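Local coordinates for secreted effector protein SopD (Salmonella typhimurium, PDB 5CPC) that acts as a secreted virulence effector that alters host cell physiology, contributes to replication in macrophages and cooperates with SopB in membrane fission and macropinosome formation during invasion, at residues L215-A220 / M286-I291; M246-S251 / K273-Y278; I232-V237 / R301-G306; E224-F229 / C310-L315. All coordinates share one frame; numbering follows the deposited sequence.

Contact 1 of 4, residues L215-A220 / M286-I291; sequences LACINA and MFIDVI
The carbonyl oxygen of L215, a residue whose side chain packs on I288 and I291, is gripped by two donors: the amide of I218, whose N lies 3.1 Å from L215 O, and the side-chain NE2 of Q228. The I218 bond belongs to the short 3-10 turn at C217 and I218 by which the chain leaves helix 209-215. No hydrogen bond passes between the two segments, and what joins them is apolar. CG of L215, anti to its carbonyl carbon (chi1 -66°), sits beside the backbone N and 4.1 Å from I291 CG2. The CD2 branch carries most of the contact, 3.9 Å from I291 CG2 and 4.1 Å from I288 CG2. The other methyl, L215 CD1, lies 4.0 Å from the same I291 CG2, so this one methyl rests against both branches of the leucine. The two side chains run antiparallel alongside each other. The motif is a helix face packed on a turn: I288 and I291, three residues apart, lie on one face of helix 285-298 and pack on L215 and the turn that follows it. I288 also meets the turn, its CD1 lying 3.5 Å from C217 SG and 4.2 Å from I218 CG2. M214 touches both isoleucines from helix 209-215, L207, F223 and F229 cover L215, and Y281 of helix 264-283 packs on I218 and I288.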
# COMPACT_ATOMS: atom_id res chain seq x y z
N LEU A 215 -7.93 -22.80 -6.63
CA LEU A 215 -7.52 -21.66 -5.77
C LEU A 215 -6.00 -21.43 -5.59
O LEU A 215 -5.57 -20.40 -5.07
CB LEU A 215 -8.14 -21.75 -4.37
CG LEU A 215 -9.64 -21.63 -4.20
CD1 LEU A 215 -10.06 -21.53 -2.69
CD2 LEU A 215 -10.22 -20.48 -4.98
N ALA A 216 -5.19 -22.42 -5.93
CA ALA A 216 -3.78 -22.41 -5.59
C ALA A 216 -3.07 -21.11 -6.09
O ALA A 216 -2.28 -20.50 -5.39
CB ALA A 216 -3.11 -23.69 -6.18
N CYS A 217 -3.47 -20.67 -7.28
CA CYS A 217 -2.89 -19.57 -7.92
C CYS A 217 -3.09 -18.20 -7.25
O CYS A 217 -2.31 -17.30 -7.50
CB CYS A 217 -3.39 -19.54 -9.35
SG CYS A 217 -5.05 -18.88 -9.57
N ILE A 218 -4.13 -18.02 -6.42
CA ILE A 218 -4.31 -16.71 -5.77
C ILE A 218 -3.42 -16.53 -4.56
O ILE A 218 -3.58 -15.53 -3.86
CB ILE A 218 -5.78 -16.41 -5.33
CG1 ILE A 218 -6.24 -17.42 -4.26
CG2 ILE A 218 -6.64 -16.38 -6.56
CD1 ILE A 218 -7.63 -17.15 -3.62
N ASN A 219 -2.56 -17.51 -4.28
CA ASN A 219 -1.67 -17.50 -3.11
C ASN A 219 -0.44 -18.37 -3.40
O ASN A 219 -0.00 -19.19 -2.59
CB ASN A 219 -2.41 -17.97 -1.85
CG ASN A 219 -1.55 -17.95 -0.59
OD1 ASN A 219 -0.56 -17.22 -0.50
ND2 ASN A 219 -1.91 -18.81 0.39
N ALA A 220 0.12 -18.19 -4.59
CA ALA A 220 1.44 -18.72 -4.91
C ALA A 220 1.48 -20.26 -5.00
O ALA A 220 2.48 -20.89 -4.61
CB ALA A 220 2.52 -18.17 -3.91
N MET A 286 -13.66 -16.60 -13.84
CA MET A 286 -15.00 -17.18 -13.84
C MET A 286 -15.09 -18.55 -13.14
O MET A 286 -16.24 -18.99 -12.87
CB MET A 286 -15.61 -17.23 -15.23
CG MET A 286 -14.81 -18.06 -16.28
SD MET A 286 -15.81 -18.84 -17.61
CE MET A 286 -14.62 -19.01 -18.99
N PHE A 287 -13.95 -19.22 -12.87
CA PHE A 287 -13.93 -20.51 -12.11
C PHE A 287 -13.69 -20.18 -10.67
O PHE A 287 -14.42 -20.64 -9.77
CB PHE A 287 -12.84 -21.48 -12.64
CG PHE A 287 -13.09 -21.91 -14.08
CD1 PHE A 287 -14.17 -22.70 -14.40
CD2 PHE A 287 -12.27 -21.46 -15.11
CE1 PHE A 287 -14.45 -23.04 -15.75
CE2 PHE A 287 -12.53 -21.77 -16.49
CZ PHE A 287 -13.60 -22.55 -16.80
N ILE A 288 -12.70 -19.31 -10.45
CA ILE A 288 -12.32 -18.90 -9.08
C ILE A 288 -13.45 -18.16 -8.34
O ILE A 288 -13.76 -18.45 -7.18
CB ILE A 288 -10.99 -18.12 -9.11
CG1 ILE A 288 -9.90 -19.13 -9.45
CG2 ILE A 288 -10.69 -17.53 -7.75
CD1 ILE A 288 -8.54 -18.55 -9.64
N ASP A 289 -14.15 -17.29 -9.04
CA ASP A 289 -15.24 -16.53 -8.34
C ASP A 289 -16.37 -17.43 -7.88
O ASP A 289 -16.89 -17.27 -6.77
CB ASP A 289 -15.73 -15.34 -9.24
CG ASP A 289 -14.68 -14.19 -9.29
OD1 ASP A 289 -13.62 -14.31 -8.64
OD2 ASP A 289 -14.90 -13.16 -9.98
N VAL A 290 -16.70 -18.43 -8.69
CA VAL A 290 -17.72 -19.42 -8.26
C VAL A 290 -17.32 -19.97 -6.91
O VAL A 290 -18.14 -20.09 -5.99
CB VAL A 290 -17.87 -20.61 -9.32
CG1 VAL A 290 -18.76 -21.71 -8.83
CG2 VAL A 290 -18.43 -20.09 -10.59
N ILE A 291 -16.06 -20.32 -6.76
CA ILE A 291 -15.61 -20.91 -5.51
C ILE A 291 -15.50 -19.92 -4.33
O ILE A 291 -15.85 -20.21 -3.20
CB ILE A 291 -14.16 -21.56 -5.73
CG1 ILE A 291 -14.20 -22.65 -6.82
CG2 ILE A 291 -13.67 -22.13 -4.42
CD1 ILE A 291 -12.84 -23.03 -7.40

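Contact 2 of 4, residues M246-S251 / K273-Y278; sequences MHPCIS and KLNQDY
The capped N-terminus of helix 248-256 rests on helix 264-283, with P248 in the first turn pressed against L274, N275 and Y278. H247 is the N-cap: its ND1 accepts from C249 N at 3.0 Å, the donor 17° out of the imidazole plane. The proline ring carries the contact. P248 CD stands over the centre of the Y278 ring, 3.5 Å from the centroid and close to the ring normal, a CH-pi contact, while the same carbon lies over the rim of one face of the H247 ring. CG of Y278 is anti to its backbone N (chi1 -169°), which puts it 3.6 Å from both CD and CG of P248; the phenol and imidazole planes meet obliquely at 52°. Farther round the pyrrolidine, P248 CG is 3.2 Å from N275 OD1 and P248 CB is 3.7 Å from L274 CB. One turn beyond P248, S251 OG touches L274 CD2 at 3.4 Å. Strand 240-245 leads into this junction. Around it, M246 packs on helix 180-190, H247, C249 and I250 meet helix 141-160, and H282 contacts Y278 edge-to-face from the next turn of helix 264-283.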
# COMPACT_ATOMS: atom_id res chain seq x y z
N MET A 246 -6.30 -7.65 -4.90
CA MET A 246 -5.50 -6.50 -4.60
C MET A 246 -4.46 -6.35 -5.75
O MET A 246 -3.75 -7.31 -6.10
CB MET A 246 -4.76 -6.71 -3.28
CG MET A 246 -4.06 -5.43 -2.82
SD MET A 246 -3.18 -5.53 -1.27
CE MET A 246 -4.54 -5.09 -0.18
N HIS A 247 -4.45 -5.16 -6.35
CA HIS A 247 -3.47 -4.80 -7.35
C HIS A 247 -2.06 -5.13 -6.87
O HIS A 247 -1.75 -4.82 -5.77
CB HIS A 247 -3.56 -3.32 -7.69
CG HIS A 247 -2.83 -2.98 -8.95
ND1 HIS A 247 -1.45 -2.86 -8.99
CD2 HIS A 247 -3.27 -2.81 -10.22
CE1 HIS A 247 -1.08 -2.58 -10.24
NE2 HIS A 247 -2.16 -2.54 -11.00
N PRO A 248 -1.24 -5.82 -7.66
CA PRO A 248 0.11 -6.18 -7.19
C PRO A 248 1.01 -4.97 -6.77
O PRO A 248 1.88 -5.11 -5.89
CB PRO A 248 0.77 -6.88 -8.41
CG PRO A 248 -0.33 -7.07 -9.46
CD PRO A 248 -1.53 -6.23 -9.06
N CYS A 249 0.86 -3.80 -7.39
CA CYS A 249 1.65 -2.63 -6.85
C CYS A 249 1.24 -2.27 -5.40
O CYS A 249 2.09 -1.87 -4.59
CB CYS A 249 1.53 -1.39 -7.72
SG CYS A 249 2.27 -1.65 -9.31
N ILE A 250 -0.05 -2.43 -5.08
CA ILE A 250 -0.53 -2.04 -3.77
C ILE A 250 -0.10 -3.10 -2.78
O ILE A 250 0.55 -2.79 -1.76
CB ILE A 250 -2.01 -1.71 -3.79
CG1 ILE A 250 -2.22 -0.33 -4.47
CG2 ILE A 250 -2.58 -1.68 -2.33
CD1 ILE A 250 -3.65 -0.04 -4.86
N SER A 251 -0.35 -4.37 -3.08
CA SER A 251 0.22 -5.37 -2.17
C SER A 251 1.77 -5.33 -2.04
O SER A 251 2.33 -5.58 -0.94
CB SER A 251 -0.41 -6.77 -2.38
OG SER A 251 0.04 -7.43 -3.49
N LYS A 273 6.06 -12.08 -9.01
CA LYS A 273 5.25 -13.05 -8.31
C LYS A 273 3.83 -12.52 -8.10
O LYS A 273 2.87 -13.19 -8.48
CB LYS A 273 5.90 -13.45 -6.97
CG LYS A 273 6.29 -14.90 -6.93
CD LYS A 273 7.64 -15.13 -6.24
CE LYS A 273 8.18 -16.52 -6.60
NZ LYS A 273 9.59 -16.72 -6.16
N LEU A 274 3.68 -11.34 -7.52
CA LEU A 274 2.35 -10.80 -7.33
C LEU A 274 1.64 -10.54 -8.66
O LEU A 274 0.41 -10.83 -8.80
CB LEU A 274 2.39 -9.54 -6.49
CG LEU A 274 3.02 -9.69 -5.11
CD1 LEU A 274 3.49 -8.30 -4.79
CD2 LEU A 274 1.99 -10.21 -4.05
N ASN A 275 2.41 -10.06 -9.66
CA ASN A 275 1.94 -10.06 -11.04
C ASN A 275 1.35 -11.36 -11.55
O ASN A 275 0.25 -11.34 -12.13
CB ASN A 275 2.97 -9.51 -12.02
CG ASN A 275 3.14 -8.01 -11.87
OD1 ASN A 275 2.25 -7.34 -11.35
ND2 ASN A 275 4.27 -7.50 -12.29
N GLN A 276 2.06 -12.45 -11.30
CA GLN A 276 1.71 -13.75 -11.83
C GLN A 276 0.38 -14.23 -11.24
O GLN A 276 -0.54 -14.60 -11.97
CB GLN A 276 2.84 -14.74 -11.56
CG GLN A 276 2.52 -16.19 -11.96
CD GLN A 276 2.44 -16.40 -13.48
OE1 GLN A 276 3.08 -15.67 -14.27
NE2 GLN A 276 1.67 -17.41 -13.90
N ASP A 277 0.26 -14.16 -9.92
CA ASP A 277 -0.98 -14.50 -9.25
C ASP A 277 -2.15 -13.66 -9.73
O ASP A 277 -3.27 -14.15 -9.98
CB ASP A 277 -0.82 -14.21 -7.80
CG ASP A 277 -0.02 -15.27 -7.05
OD1 ASP A 277 0.94 -15.86 -7.61
OD2 ASP A 277 -0.36 -15.47 -5.85
N TYR A 278 -1.89 -12.37 -9.84
CA TYR A 278 -2.89 -11.45 -10.34
C TYR A 278 -3.38 -11.85 -11.73
O TYR A 278 -4.59 -11.82 -12.02
CB TYR A 278 -2.27 -10.04 -10.39
CG TYR A 278 -3.24 -8.91 -10.64
CD1 TYR A 278 -4.10 -8.48 -9.65
CD2 TYR A 278 -3.23 -8.22 -11.86
CE1 TYR A 278 -5.00 -7.42 -9.85
CE2 TYR A 278 -4.09 -7.15 -12.08
CZ TYR A 278 -4.97 -6.75 -11.06
OH TYR A 278 -5.82 -5.68 -11.23

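Contact 3 of 4, residues I232-V237 / R301-G306; sequences IGYQEV and RSLHIG
The phenol of Y234 accepts a nearly straight hydrogen bond from the backbone of L303, N to OH 2.7 Å with an N-H...O angle of 164°, and its oxygen is also hydrogen-bonded to E194 OE1. Farther along the strand, E236 OE1 forms a salt bridge with R301 NH1 at 2.9 Å. The carboxylate oxygen lies in the guanidinium plane, beside NH1, whereas the nitrogen approaches from above the carboxylate plane, 60° out of it. E236 OE1 also bonds Y296 OH, so two groups hold the same oxygen. On the other segment, S302 OG accepts from H304 N at 2.8 Å in an ST turn and shares E194 OE1 with Y234. The touching parts, I232-E236 and R301-H304, run in roughly opposite senses, 158° apart, but their nearest CA atoms, of I232 and L303, are 7.8 Å apart, and the contact is made by side chains. That of L303 lies between the two backbones: its CG is 3.6 Å from Y234 CE2, and its CD1 is equally close to I232 CG2. Strand 240-245, the partner of 232-237, adds F243 to this packing, and L292 and L295 of helix 285-298 meet L303. The chemistry is thus graded along the strand, from an apolar end at I232, through a buried phenol bonded to main chain and carboxylate, to an ion pair at the exposed end, where solvent would probably weaken the attraction.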
# COMPACT_ATOMS: atom_id res chain seq x y z
N ILE A 232 -7.84 -10.92 -1.48
CA ILE A 232 -9.12 -10.80 -2.16
C ILE A 232 -10.03 -9.74 -1.53
O ILE A 232 -10.26 -9.74 -0.32
CB ILE A 232 -9.89 -12.20 -2.20
CG1 ILE A 232 -9.23 -13.06 -3.27
CG2 ILE A 232 -11.28 -12.11 -2.75
CD1 ILE A 232 -8.19 -13.79 -2.71
N GLY A 233 -10.62 -8.91 -2.38
CA GLY A 233 -11.68 -8.04 -1.97
C GLY A 233 -13.05 -8.46 -2.48
O GLY A 233 -13.17 -9.32 -3.33
N TYR A 234 -14.10 -7.84 -1.92
CA TYR A 234 -15.46 -8.16 -2.25
C TYR A 234 -16.41 -7.03 -1.86
O TYR A 234 -16.21 -6.39 -0.81
CB TYR A 234 -15.94 -9.45 -1.50
CG TYR A 234 -15.26 -9.76 -0.16
CD1 TYR A 234 -15.76 -9.23 1.04
CD2 TYR A 234 -14.17 -10.62 -0.09
CE1 TYR A 234 -15.16 -9.55 2.25
CE2 TYR A 234 -13.57 -10.96 1.12
CZ TYR A 234 -14.08 -10.43 2.28
OH TYR A 234 -13.53 -10.72 3.50
N GLN A 235 -17.45 -6.83 -2.67
CA GLN A 235 -18.57 -5.95 -2.35
C GLN A 235 -19.82 -6.50 -2.99
O GLN A 235 -19.75 -7.11 -4.04
CB GLN A 235 -18.37 -4.48 -2.82
CG GLN A 235 -17.60 -4.26 -4.13
CD GLN A 235 -17.92 -2.88 -4.81
OE1 GLN A 235 -18.43 -1.93 -4.16
NE2 GLN A 235 -17.65 -2.79 -6.12
N GLU A 236 -20.95 -6.25 -2.35
CA GLU A 236 -22.22 -6.66 -2.81
C GLU A 236 -22.77 -5.42 -3.52
O GLU A 236 -22.67 -4.28 -3.03
CB GLU A 236 -23.07 -7.13 -1.62
CG GLU A 236 -22.33 -8.16 -0.69
CD GLU A 236 -23.23 -8.77 0.44
OE1 GLU A 236 -22.74 -9.58 1.27
OE2 GLU A 236 -24.42 -8.41 0.51
N VAL A 237 -23.28 -5.64 -4.73
CA VAL A 237 -23.73 -4.56 -5.61
C VAL A 237 -24.93 -5.11 -6.37
O VAL A 237 -24.84 -6.15 -7.02
CB VAL A 237 -22.55 -4.03 -6.52
CG1 VAL A 237 -21.65 -5.18 -7.02
CG2 VAL A 237 -23.05 -3.12 -7.66
N ARG A 301 -20.46 -14.23 5.07
CA ARG A 301 -20.22 -13.15 4.09
C ARG A 301 -18.91 -12.42 4.35
O ARG A 301 -18.85 -11.17 4.40
CB ARG A 301 -21.39 -12.16 4.09
CG ARG A 301 -22.72 -12.77 3.82
CD ARG A 301 -23.86 -11.74 3.47
NE ARG A 301 -24.93 -12.52 2.87
CZ ARG A 301 -25.18 -12.60 1.56
NH1 ARG A 301 -24.51 -11.86 0.68
NH2 ARG A 301 -26.15 -13.40 1.12
N SER A 302 -17.85 -13.21 4.54
CA SER A 302 -16.49 -12.70 4.67
C SER A 302 -15.49 -13.77 4.09
O SER A 302 -15.81 -14.98 4.09
CB SER A 302 -16.21 -12.54 6.12
OG SER A 302 -14.88 -12.07 6.27
N LEU A 303 -14.30 -13.35 3.67
CA LEU A 303 -13.22 -14.32 3.47
C LEU A 303 -12.16 -14.16 4.53
O LEU A 303 -11.09 -14.74 4.45
CB LEU A 303 -12.64 -14.33 2.05
CG LEU A 303 -13.64 -14.56 0.91
CD1 LEU A 303 -12.99 -14.32 -0.44
CD2 LEU A 303 -14.17 -15.96 0.99
N HIS A 304 -12.51 -13.46 5.60
CA HIS A 304 -11.62 -13.29 6.74
C HIS A 304 -11.80 -14.50 7.61
O HIS A 304 -12.44 -14.48 8.67
CB HIS A 304 -11.91 -11.97 7.49
CG HIS A 304 -11.10 -11.77 8.73
ND1 HIS A 304 -9.84 -12.31 8.92
CD2 HIS A 304 -11.36 -11.05 9.85
CE1 HIS A 304 -9.38 -11.97 10.11
NE2 HIS A 304 -10.27 -11.20 10.69
N ILE A 305 -11.14 -15.57 7.14
CA ILE A 305 -11.30 -16.93 7.64
C ILE A 305 -10.08 -17.26 8.47
O ILE A 305 -8.96 -17.01 8.03
CB ILE A 305 -11.47 -17.84 6.41
CG1 ILE A 305 -12.76 -17.42 5.70
CG2 ILE A 305 -11.42 -19.30 6.73
CD1 ILE A 305 -13.21 -18.31 4.49
N GLY A 306 -10.29 -17.82 9.65
CA GLY A 306 -9.19 -18.24 10.50
C GLY A 306 -9.41 -19.68 10.92
O GLY A 306 -10.49 -20.28 10.66

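Contact 4 of 4, residues E224-F229 / C310-L315; sequences EPTTQF and CSRNIL
Two irregular loops come together with the CA of T226 5.2 Å from that of S311 and the CA of T227 5.1 Å from that of N313, and one main-chain hydrogen bond, R312 N to T226 O, joins them at 3.1 Å. N313 does most of the side-chain work, using both ends of its amide. ND2 donates to P225 O at 2.7 Å, within its own amide plane and on a lone pair of the carbonyl, and also to I305 O. OD1 accepts from F229 N, likewise at 2.7 Å, with the donor 37° above the carbonyl plane. CG of N313, anti to its carbonyl carbon (chi1 -78°), is brought close to T226 O of the 224-229 loop. R312, an exposed residue, reaches T226 and T227. Its chain bends at chi3 (-81°), and NH2 bonds T226 OG1 at 2.9 Å, while T227 CG2 sits over the centre of the guanidinium, 3.5 Å above its plane. R312 NE is buried here without a partner in the model. T226 OG1 is itself bonded to E224 OE1 at 2.7 Å; that oxygen also takes T226 N, from the opposite face of the carboxylate, and its charge may help to attract the nearby arginine. S311 OG accepts from N313 N and bonds I305 O. The S311-N313 ST turn thus carries the asparagine whose amide bridges to main-chain groups of the 224-229 loop, joining the C-terminal segment to the chain before strand 232-237.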
# COMPACT_ATOMS: atom_id res chain seq x y z
N GLU A 224 -3.50 -22.79 1.70
CA GLU A 224 -3.53 -22.65 3.15
C GLU A 224 -4.79 -21.84 3.54
O GLU A 224 -4.87 -20.64 3.21
CB GLU A 224 -2.23 -21.99 3.70
CG GLU A 224 -2.33 -21.43 5.18
CD GLU A 224 -2.77 -22.49 6.21
OE1 GLU A 224 -3.73 -22.27 7.01
OE2 GLU A 224 -2.15 -23.57 6.24
N PRO A 225 -5.76 -22.47 4.24
CA PRO A 225 -7.02 -21.70 4.49
C PRO A 225 -6.84 -20.38 5.30
O PRO A 225 -7.58 -19.43 5.09
CB PRO A 225 -7.94 -22.66 5.21
CG PRO A 225 -7.12 -24.04 5.33
CD PRO A 225 -5.70 -23.77 4.95
N THR A 226 -5.85 -20.33 6.19
CA THR A 226 -5.68 -19.11 6.92
C THR A 226 -5.01 -17.99 6.13
O THR A 226 -4.94 -16.87 6.64
CB THR A 226 -4.93 -19.32 8.28
OG1 THR A 226 -3.62 -19.81 8.02
CG2 THR A 226 -5.68 -20.34 9.21
N THR A 227 -4.51 -18.25 4.92
CA THR A 227 -3.80 -17.17 4.20
C THR A 227 -4.28 -17.01 2.79
O THR A 227 -3.90 -16.02 2.15
CB THR A 227 -2.26 -17.39 4.06
OG1 THR A 227 -2.04 -18.66 3.41
CG2 THR A 227 -1.53 -17.40 5.38
N GLN A 228 -5.07 -17.96 2.30
CA GLN A 228 -5.43 -17.99 0.86
C GLN A 228 -6.13 -16.72 0.39
O GLN A 228 -6.13 -16.41 -0.79
CB GLN A 228 -6.43 -19.15 0.58
CG GLN A 228 -6.39 -19.69 -0.84
CD GLN A 228 -5.04 -20.36 -1.10
OE1 GLN A 228 -4.39 -20.83 -0.17
NE2 GLN A 228 -4.62 -20.42 -2.37
N PHE A 229 -6.81 -16.02 1.30
CA PHE A 229 -7.70 -14.95 0.91
C PHE A 229 -7.20 -13.52 1.22
O PHE A 229 -7.95 -12.55 0.98
CB PHE A 229 -9.07 -15.24 1.54
CG PHE A 229 -9.52 -16.65 1.27
CD1 PHE A 229 -9.74 -17.07 -0.05
CD2 PHE A 229 -9.52 -17.58 2.27
CE1 PHE A 229 -10.03 -18.37 -0.33
CE2 PHE A 229 -9.86 -18.87 2.03
CZ PHE A 229 -10.13 -19.29 0.72
N CYS A 310 -6.41 -17.99 14.54
CA CYS A 310 -5.16 -17.40 13.92
C CYS A 310 -5.07 -16.85 12.49
O CYS A 310 -4.04 -17.07 11.78
CB CYS A 310 -3.98 -18.36 14.12
SG CYS A 310 -3.61 -18.58 15.86
N SER A 311 -6.03 -16.04 12.06
CA SER A 311 -6.03 -15.57 10.66
C SER A 311 -4.93 -14.61 10.19
O SER A 311 -4.55 -13.69 10.91
CB SER A 311 -7.38 -14.95 10.34
OG SER A 311 -7.50 -14.68 8.96
N ARG A 312 -4.47 -14.82 8.96
CA ARG A 312 -3.79 -13.82 8.16
C ARG A 312 -4.54 -13.59 6.88
O ARG A 312 -3.92 -13.37 5.83
CB ARG A 312 -2.39 -14.28 7.81
CG ARG A 312 -1.52 -14.50 9.02
CD ARG A 312 -0.44 -15.52 8.73
NE ARG A 312 -1.00 -16.84 8.86
CZ ARG A 312 -0.32 -17.97 8.66
NH1 ARG A 312 0.95 -17.94 8.28
NH2 ARG A 312 -0.93 -19.14 8.81
N ASN A 313 -5.88 -13.69 6.94
CA ASN A 313 -6.71 -13.32 5.80
C ASN A 313 -7.21 -11.86 5.88
O ASN A 313 -8.14 -11.47 5.17
CB ASN A 313 -7.85 -14.32 5.61
CG ASN A 313 -7.39 -15.63 4.93
OD1 ASN A 313 -6.68 -15.61 3.92
ND2 ASN A 313 -7.79 -16.77 5.50
N ILE A 314 -6.58 -11.04 6.74
CA ILE A 314 -6.83 -9.58 6.75
C ILE A 314 -6.18 -8.99 5.54
O ILE A 314 -5.27 -9.60 5.06
CB ILE A 314 -6.23 -8.87 7.99
CG1 ILE A 314 -4.69 -8.90 7.98
CG2 ILE A 314 -6.86 -9.43 9.28
CD1 ILE A 314 -4.04 -10.05 8.70
N LEU A 315 -6.61 -7.81 5.04
CA LEU A 315 -5.91 -7.16 3.90
C LEU A 315 -4.55 -6.60 4.34
O LEU A 315 -3.54 -6.67 3.60
CB LEU A 315 -6.76 -6.08 3.23
CG LEU A 315 -8.07 -6.55 2.65
CD1 LEU A 315 -9.06 -5.44 2.58
CD2 LEU A 315 -7.85 -7.12 1.27

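Contacts 1, 2 and 3 are largely buried, whereas contact 4 is only partly so. Contact 1 is wholly apolar, contact 2 packs two helices with a CH-pi contact beside a cap internal to one segment, contact 3 mixes apolar packing with charge, and contact 4 relies on hydrogen bonds between loops. Contacts 1 and 4 both use the chain between helix 209-215 and strand 232-237, where N219 ND2 bonds Q228 OE1. D277, on the helix segment of contact 2, probably bonds A220 N of contact 1. I218 and I232 join contacts 1 and 3 through their CD1 methyls. Contact 3 places its ion pair on exposed residues, whereas the arginine of contact 4 bonds a threonine hydroxyl.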